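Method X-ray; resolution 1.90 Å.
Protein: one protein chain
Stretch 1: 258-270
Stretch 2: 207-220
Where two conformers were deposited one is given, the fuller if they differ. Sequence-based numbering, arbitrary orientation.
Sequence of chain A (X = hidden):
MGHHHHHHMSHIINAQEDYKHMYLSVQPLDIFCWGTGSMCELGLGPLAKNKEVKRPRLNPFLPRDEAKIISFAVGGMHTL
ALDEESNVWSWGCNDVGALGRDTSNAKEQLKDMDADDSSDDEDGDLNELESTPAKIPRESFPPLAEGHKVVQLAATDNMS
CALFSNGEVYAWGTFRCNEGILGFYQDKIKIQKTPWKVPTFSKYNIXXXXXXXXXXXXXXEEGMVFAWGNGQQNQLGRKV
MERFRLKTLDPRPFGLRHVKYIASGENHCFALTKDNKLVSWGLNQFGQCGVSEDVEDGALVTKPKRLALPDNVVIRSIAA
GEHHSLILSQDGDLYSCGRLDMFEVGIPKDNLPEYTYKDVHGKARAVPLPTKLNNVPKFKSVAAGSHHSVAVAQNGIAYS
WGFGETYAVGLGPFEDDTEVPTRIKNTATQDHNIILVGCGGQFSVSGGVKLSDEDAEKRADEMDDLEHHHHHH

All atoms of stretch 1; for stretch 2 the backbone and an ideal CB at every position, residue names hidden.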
# COMPACT_ATOMS: atom_id res chain seq x y z
N HIS A 258 4.35 21.48 5.63
CA HIS A 258 5.65 21.43 4.94
C HIS A 258 6.06 20.02 4.49
O HIS A 258 7.25 19.71 4.38
CB HIS A 258 6.77 22.07 5.79
CG HIS A 258 6.38 23.38 6.41
ND1 HIS A 258 6.33 23.58 7.77
CD2 HIS A 258 6.02 24.56 5.85
CE1 HIS A 258 5.96 24.82 8.03
NE2 HIS A 258 5.76 25.44 6.87
N VAL A 259 5.07 19.18 4.22
CA VAL A 259 5.31 17.78 3.88
C VAL A 259 5.38 17.58 2.36
O VAL A 259 4.60 18.16 1.63
CB VAL A 259 4.21 16.88 4.49
CG1 VAL A 259 4.35 15.42 4.02
CG2 VAL A 259 4.27 16.95 6.01
N LYS A 260 6.33 16.76 1.90
CA LYS A 260 6.47 16.49 0.47
C LYS A 260 6.08 15.06 0.08
O LYS A 260 5.93 14.75 -1.10
CB LYS A 260 7.87 16.83 -0.04
CG LYS A 260 9.03 16.04 0.56
CD LYS A 260 10.23 16.09 -0.37
CE LYS A 260 11.43 15.34 0.19
NZ LYS A 260 12.06 16.10 1.29
N TYR A 261 5.93 14.19 1.08
CA TYR A 261 5.58 12.80 0.82
C TYR A 261 4.86 12.19 2.01
O TYR A 261 5.28 12.37 3.15
CB TYR A 261 6.85 12.00 0.49
CG TYR A 261 6.65 10.49 0.35
CD1 TYR A 261 6.18 9.94 -0.84
CD2 TYR A 261 6.96 9.63 1.41
CE1 TYR A 261 6.01 8.55 -0.97
CE2 TYR A 261 6.80 8.25 1.29
CZ TYR A 261 6.32 7.72 0.09
OH TYR A 261 6.16 6.36 -0.02
N ILE A 262 3.79 11.47 1.73
CA ILE A 262 3.06 10.75 2.78
C ILE A 262 2.98 9.26 2.47
O ILE A 262 2.96 8.86 1.30
CB ILE A 262 1.64 11.33 3.01
CG1 ILE A 262 0.87 11.44 1.69
CG2 ILE A 262 1.70 12.70 3.73
CD1 ILE A 262 -0.63 11.66 1.86
N ALA A 263 2.96 8.44 3.52
CA ALA A 263 2.76 7.01 3.38
C ALA A 263 2.03 6.55 4.62
O ALA A 263 2.10 7.22 5.66
CB ALA A 263 4.10 6.28 3.24
N SER A 264 1.35 5.41 4.52
CA SER A 264 0.56 4.92 5.64
C SER A 264 0.65 3.41 5.76
O SER A 264 0.61 2.70 4.74
CB SER A 264 -0.90 5.36 5.47
OG SER A 264 -1.64 5.06 6.64
N GLY A 265 0.80 2.92 6.99
CA GLY A 265 0.49 1.53 7.32
C GLY A 265 -0.99 1.43 7.65
O GLY A 265 -1.78 2.33 7.33
N GLU A 266 -1.39 0.33 8.30
CA GLU A 266 -2.80 0.12 8.59
C GLU A 266 -3.35 1.18 9.56
O GLU A 266 -4.36 1.84 9.26
CB GLU A 266 -3.05 -1.30 9.10
CG GLU A 266 -2.84 -2.33 7.99
CD GLU A 266 -3.43 -3.69 8.29
OE1 GLU A 266 -4.10 -3.87 9.34
OE2 GLU A 266 -3.23 -4.60 7.46
N ASN A 267 -2.67 1.35 10.68
CA ASN A 267 -3.10 2.26 11.74
C ASN A 267 -1.99 3.21 12.20
O ASN A 267 -2.08 3.83 13.26
CB ASN A 267 -3.64 1.46 12.93
CG ASN A 267 -4.85 0.63 12.56
OD1 ASN A 267 -5.81 1.12 11.97
ND2 ASN A 267 -4.81 -0.66 12.92
N HIS A 268 -0.93 3.31 11.39
CA HIS A 268 0.15 4.26 11.64
C HIS A 268 0.56 4.91 10.33
O HIS A 268 0.27 4.37 9.25
CB HIS A 268 1.35 3.60 12.34
CG HIS A 268 2.00 2.52 11.54
ND1 HIS A 268 3.30 2.61 11.08
CD2 HIS A 268 1.55 1.31 11.13
CE1 HIS A 268 3.61 1.51 10.41
NE2 HIS A 268 2.57 0.71 10.43
N CYS A 269 1.24 6.04 10.42
CA CYS A 269 1.43 6.91 9.26
C CYS A 269 2.81 7.54 9.24
O CYS A 269 3.47 7.63 10.27
CB CYS A 269 0.37 8.01 9.28
SG CYS A 269 -1.32 7.44 9.49
N PHE A 270 3.21 7.98 8.05
CA PHE A 270 4.50 8.62 7.84
C PHE A 270 4.35 9.89 7.03
O PHE A 270 3.52 9.96 6.11
CB PHE A 270 5.46 7.68 7.13
CG PHE A 270 5.87 6.51 7.95
CD1 PHE A 270 6.97 6.60 8.79
CD2 PHE A 270 5.14 5.33 7.90
CE1 PHE A 270 7.34 5.53 9.57
CE2 PHE A 270 5.51 4.24 8.67
CZ PHE A 270 6.61 4.34 9.51
N UNK A 207 -2.32 16.37 -4.20
CA UNK A 207 -1.23 15.86 -5.03
C UNK A 207 -0.88 14.38 -4.78
O UNK A 207 -0.29 13.72 -5.64
CB UNK A 207 0.02 16.72 -4.80
N UNK A 208 -1.24 13.87 -3.60
CA UNK A 208 -0.88 12.50 -3.22
C UNK A 208 -1.84 11.89 -2.20
O UNK A 208 -2.36 12.59 -1.33
CB UNK A 208 0.54 12.48 -2.65
N UNK A 209 -2.04 10.58 -2.32
CA UNK A 209 -2.88 9.82 -1.39
C UNK A 209 -2.03 8.83 -0.61
O UNK A 209 -0.99 8.38 -1.10
CB UNK A 209 -4.00 9.09 -2.14
N UNK A 210 -2.46 8.49 0.61
CA UNK A 210 -1.85 7.37 1.36
C UNK A 210 -2.93 6.61 2.14
O UNK A 210 -3.39 7.10 3.18
CB UNK A 210 -0.77 7.88 2.32
N UNK A 211 -3.34 5.43 1.64
CA UNK A 211 -4.39 4.65 2.30
C UNK A 211 -3.89 3.82 3.48
O UNK A 211 -2.79 3.25 3.43
CB UNK A 211 -5.05 3.72 1.28
N UNK A 212 -4.69 3.76 4.53
CA UNK A 212 -4.41 2.84 5.63
C UNK A 212 -5.39 1.69 5.60
O UNK A 212 -5.85 1.28 4.54
CB UNK A 212 -4.47 3.56 6.98
N UNK A 213 -5.74 1.19 6.78
CA UNK A 213 -6.74 0.13 6.90
C UNK A 213 -8.16 0.71 6.86
O UNK A 213 -8.99 0.28 6.07
CB UNK A 213 -6.53 -0.66 8.19
N UNK A 214 -8.42 1.69 7.72
CA UNK A 214 -9.74 2.35 7.75
C UNK A 214 -9.62 3.87 7.91
O UNK A 214 -10.43 4.51 8.58
CB UNK A 214 -10.59 1.78 8.89
N UNK A 215 -8.59 4.41 7.27
CA UNK A 215 -8.40 5.84 7.15
C UNK A 215 -7.60 6.08 5.88
O UNK A 215 -6.96 5.16 5.35
CB UNK A 215 -7.70 6.42 8.38
N UNK A 216 -7.61 7.31 5.41
CA UNK A 216 -6.80 7.70 4.27
C UNK A 216 -6.21 9.09 4.54
O UNK A 216 -6.87 9.94 5.17
CB UNK A 216 -7.63 7.69 2.98
N UNK A 217 -4.97 9.29 4.11
CA UNK A 217 -4.29 10.58 4.21
C UNK A 217 -4.24 11.23 2.82
O UNK A 217 -4.20 10.53 1.82
CB UNK A 217 -2.88 10.41 4.78
N UNK A 218 -4.28 12.56 2.80
CA UNK A 218 -4.15 13.36 1.57
C UNK A 218 -3.05 14.40 1.79
O UNK A 218 -2.89 14.91 2.91
CB UNK A 218 -5.47 14.03 1.20
N UNK A 219 -2.32 14.71 0.73
CA UNK A 219 -1.30 15.77 0.75
C UNK A 219 -1.66 16.80 -0.32
O UNK A 219 -2.05 16.44 -1.43
CB UNK A 219 0.10 15.20 0.51
N UNK A 220 -1.54 18.08 0.02
CA UNK A 220 -1.84 19.12 -0.97
C UNK A 220 -0.59 19.86 -1.45
O UNK A 220 0.51 19.62 -0.96
CB UNK A 220 -2.83 20.13 -0.38

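Position 207 lies out of reach of stretch 1, which sets no rule there; the residue is Val207.

At 208 the CB points toward stretch 1, with Ile262 CG1 4.5 Å away. The strands 207-211 and 261-264 run nearly parallel, 18° apart, yet no backbone hydrogen bond joins them, and Ile262 N is a donor pointing toward 208. A long side chain carrying an acceptor for Ile262 N would suit, and since Ile262 O lies close by, an amide such as Gln is better matched than a carboxylate, while an apolar one would only fill space. It is Gln208, extended (t, t), whose OE1 accepts from Ile262 N at 3.0 Å: a side chain standing in for a missing backbone partner. Its NE2 lies 3.4 Å from Tyr261 CE1.

Position 209 points away and is free of stretch 1; Leu209 lends its carbonyl, which shares a bridging water with Ile262 O.

At 210 the ideal CB already sits 3.8 Å from both Ala263 CA and Ile262 CD1, and 3.9 Å from Ser264 N. Little room remains, so a small residue fits best. Ala210 packs its CB against Ile262 CD1 at 3.8 Å.

Position 211 points away, and its phi of -81° would admit proline among many others; Pro211 is found.

At 212, phi/psi of -107/-147 and an ideal CB 2.9 Å from Glu266 O and 3.0 Å from Gly265 O leave space for glycine alone. Gly212 brings its CA to 3.2 Å from Gly265 O, a CA-H...O contact.

The CB of 213 points toward stretch 1, 3.5 Å from Glu266 O, near an acidic side chain; a long polar or basic residue would suit. Lys213 donates its backbone N to Glu266 O (2.9 Å). Its amine reaches Glu266 through a water, with NZ still 4.2 Å from OE1.

Position 214 points sideways, with no neighbor in stretch 1 close to its CB; Asp214 bonds elsewhere in the structure.

From 215 the CB points toward stretch 1 with open space before it, leading to Glu266 O and the Cys269 thiol. A medium polar or aromatic group could span this. His215 does: NE2 comes 3.2 Å from Glu266 O, near the ring plane, and Cys269 SG lies obliquely 4.3 Å from the ring centroid.

Positions 216, 218 and 220 point away, and Ile216, Phe218 and Asp220 contribute little here.

Positions 217 and 219 both face Ile262 CD1, 3.9 Å from each ideal CB, inviting aliphatic residues. Leu217 extends CD1 to Cys269 CB (3.7 Å); Leu219 (t, p) places CD1 3.8 Å from Val259 CB, and together with 210 they enclose the tip of Ile262.

Stretch 2 207-220: VQLAPGKDHILFLD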
# COMPACT_ATOMS: atom_id res chain seq x y z
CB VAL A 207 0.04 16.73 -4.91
CG1 VAL A 207 -0.25 18.18 -5.31
CG2 VAL A 207 0.64 16.66 -3.49
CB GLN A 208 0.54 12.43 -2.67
CG GLN A 208 1.12 11.02 -2.66
CD GLN A 208 2.34 10.87 -1.79
OE1 GLN A 208 2.74 11.78 -1.06
NE2 GLN A 208 2.96 9.69 -1.85
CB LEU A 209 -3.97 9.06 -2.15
CG LEU A 209 -4.75 9.79 -3.25
CD1 LEU A 209 -5.67 8.82 -3.99
CD2 LEU A 209 -5.57 10.94 -2.67
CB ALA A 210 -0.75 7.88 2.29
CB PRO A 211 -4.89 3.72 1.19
CG PRO A 211 -3.71 3.55 0.28
CD PRO A 211 -2.95 4.85 0.33
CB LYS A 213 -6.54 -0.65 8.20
CG LYS A 213 -7.61 -1.71 8.47
CD LYS A 213 -7.47 -2.28 9.88
CE LYS A 213 -8.53 -3.34 10.15
NZ LYS A 213 -8.26 -4.62 9.42
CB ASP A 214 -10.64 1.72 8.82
CG ASP A 214 -11.29 0.42 8.36
OD1 ASP A 214 -12.02 0.43 7.35
OD2 ASP A 214 -11.08 -0.61 9.04
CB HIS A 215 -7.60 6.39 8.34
CG HIS A 215 -6.17 5.96 8.34
ND1 HIS A 215 -5.16 6.72 7.80
CD2 HIS A 215 -5.59 4.82 8.77
CE1 HIS A 215 -4.01 6.08 7.92
NE2 HIS A 215 -4.25 4.92 8.51
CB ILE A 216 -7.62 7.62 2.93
CG1 ILE A 216 -6.76 8.01 1.71
CG2 ILE A 216 -8.92 8.44 3.04
CD1 ILE A 216 -7.44 7.72 0.37
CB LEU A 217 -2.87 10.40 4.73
CG LEU A 217 -2.63 9.67 6.06
CD1 LEU A 217 -1.17 9.65 6.34
CD2 LEU A 217 -3.38 10.37 7.19
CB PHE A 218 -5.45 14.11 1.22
CG PHE A 218 -6.68 13.24 1.10
CD1 PHE A 218 -7.07 12.73 -0.14
CD2 PHE A 218 -7.46 12.96 2.21
CE1 PHE A 218 -8.22 11.95 -0.27
CE2 PHE A 218 -8.61 12.17 2.10
CZ PHE A 218 -8.99 11.66 0.86
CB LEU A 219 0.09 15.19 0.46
CG LEU A 219 1.30 16.13 0.46
CD1 LEU A 219 1.51 16.82 1.82
CD2 LEU A 219 2.56 15.34 0.07
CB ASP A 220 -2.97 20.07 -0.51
CG ASP A 220 -2.53 21.07 0.53
OD1 ASP A 220 -1.31 21.22 0.78
OD2 ASP A 220 -3.42 21.72 1.12
O HOH W 1 1.47 6.94 0.02
O HOH W 2 -0.66 2.63 1.94
O HOH W 3 -5.60 -6.13 9.34
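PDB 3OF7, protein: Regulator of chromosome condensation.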